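Local coordinates for uncharacterized protein (Pseudomonas protegens, PDB 4KT3) that is a type VI secretion effector, a glycoside hydrolase that attacks peptidoglycan, held here in complex with its immunity protein, at residues A67-Y72 and I167-V171. Numbering follows the deposited sequence.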
# COMPACT_ATOMS: atom_id res chain seq x y z
N ALA A 67 6.95 1.92 -3.52
CA ALA A 67 5.67 1.25 -3.78
C ALA A 67 4.93 0.94 -2.47
O ALA A 67 3.71 1.06 -2.39
CB ALA A 67 5.88 -0.03 -4.57
N GLN A 68 5.68 0.49 -1.47
CA GLN A 68 5.15 0.23 -0.13
C GLN A 68 4.61 1.50 0.53
O GLN A 68 3.53 1.51 1.10
CB GLN A 68 6.29 -0.36 0.71
CG GLN A 68 6.15 -0.25 2.23
CD GLN A 68 5.08 -1.15 2.83
OE1 GLN A 68 4.14 -1.56 2.15
NE2 GLN A 68 5.22 -1.45 4.12
N GLU A 69 5.38 2.58 0.48
CA GLU A 69 5.00 3.79 1.21
C GLU A 69 3.86 4.53 0.54
O GLU A 69 3.04 5.17 1.22
CB GLU A 69 6.19 4.74 1.34
CG GLU A 69 7.39 4.17 2.11
CD GLU A 69 7.03 3.84 3.54
OE1 GLU A 69 6.67 4.77 4.29
OE2 GLU A 69 7.13 2.65 3.89
N SER A 70 3.82 4.47 -0.79
CA SER A 70 2.87 5.26 -1.58
C SER A 70 1.69 4.49 -2.16
O SER A 70 0.90 5.06 -2.90
CB SER A 70 3.62 5.95 -2.73
OG SER A 70 3.97 5.04 -3.76
N GLN A 71 1.60 3.20 -1.83
CA GLN A 71 0.57 2.33 -2.39
C GLN A 71 0.62 2.42 -3.93
O GLN A 71 -0.38 2.69 -4.62
CB GLN A 71 -0.82 2.70 -1.85
CG GLN A 71 -0.97 2.48 -0.33
CD GLN A 71 -0.18 3.49 0.51
OE1 GLN A 71 0.66 3.12 1.36
NE2 GLN A 71 -0.43 4.75 0.27
N TYR A 72 1.81 2.18 -4.45
CA TYR A 72 2.08 2.24 -5.87
C TYR A 72 1.57 3.56 -6.44
O TYR A 72 0.94 3.63 -7.50
CB TYR A 72 1.48 1.03 -6.60
CG TYR A 72 2.28 -0.26 -6.44
CD1 TYR A 72 3.26 -0.60 -7.35
CD2 TYR A 72 2.02 -1.15 -5.39
CE1 TYR A 72 3.98 -1.78 -7.23
CE2 TYR A 72 2.75 -2.35 -5.26
CZ TYR A 72 3.71 -2.66 -6.21
OH TYR A 72 4.44 -3.83 -6.16
N ILE A 167 7.46 -7.25 -1.72
CA ILE A 167 7.13 -6.11 -2.58
C ILE A 167 8.30 -5.80 -3.52
O ILE A 167 8.10 -5.53 -4.71
CB ILE A 167 6.77 -4.86 -1.76
CG1 ILE A 167 5.41 -5.07 -1.09
CG2 ILE A 167 6.72 -3.62 -2.64
CD1 ILE A 167 5.03 -3.98 -0.11
N ILE A 168 9.52 -5.86 -2.99
CA ILE A 168 10.71 -5.58 -3.79
C ILE A 168 10.81 -6.60 -4.93
O ILE A 168 11.11 -6.24 -6.08
CB ILE A 168 11.97 -5.62 -2.89
CG1 ILE A 168 12.00 -4.36 -2.02
CG2 ILE A 168 13.24 -5.72 -3.72
CD1 ILE A 168 12.98 -4.42 -0.85
N ILE A 169 10.55 -7.86 -4.63
CA ILE A 169 10.61 -8.90 -5.65
C ILE A 169 9.51 -8.70 -6.69
O ILE A 169 9.73 -8.88 -7.90
CB ILE A 169 10.53 -10.30 -5.01
CG1 ILE A 169 11.80 -10.54 -4.17
CG2 ILE A 169 10.40 -11.39 -6.07
CD1 ILE A 169 11.69 -11.70 -3.20
N ALA A 170 8.33 -8.29 -6.24
CA ALA A 170 7.22 -8.02 -7.15
C ALA A 170 7.54 -6.84 -8.07
O ALA A 170 7.25 -6.88 -9.27
CB ALA A 170 5.93 -7.75 -6.37
N VAL A 171 8.13 -5.80 -7.50
CA VAL A 171 8.57 -4.65 -8.29
C VAL A 171 9.60 -5.07 -9.34
O VAL A 171 9.51 -4.66 -10.49
CB VAL A 171 9.08 -3.49 -7.38
CG1 VAL A 171 9.91 -2.47 -8.16
CG2 VAL A 171 7.90 -2.81 -6.73
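Ile-167, on helix 160-174, points toward the end of helix 59-70 and touches Ala-67, Gln-68 and Tyr-72. Its CG2 lies 4.2 Å from Ala-67 CB, a methyl small enough to let the backbones come close, with Gln-68 CA and Ile-167 CA 7.1 Å apart. The branched chain also extends CD1 to 3.4 Å from Gln-68 OE1, while Gln-68 NE2 donates a hydrogen bond to the backbone O of Tyr-79 in the neighbouring immunity-protein chain. Tyr-72, in the turn that follows the helix, is long enough to span back: its OH stands 3.7 Å from Val-171 CG2, one helical turn after Ile-167, and its CE1 meets the same methyl at 4.1 Å. The buried hydroxyl is hydrogen-bonded to Arg-174 NH1, further along helix 160-174. No hydrogen bond joins the segments themselves; apolar and van der Waals packing makes the contact. Helix 59-70 and its following turn thus meet helix 160-174 in the core of this mainly helical, lysozyme-like glucosaminidase domain, where Asn-96 of the immunity protein packs on Tyr-72 and Ile-167.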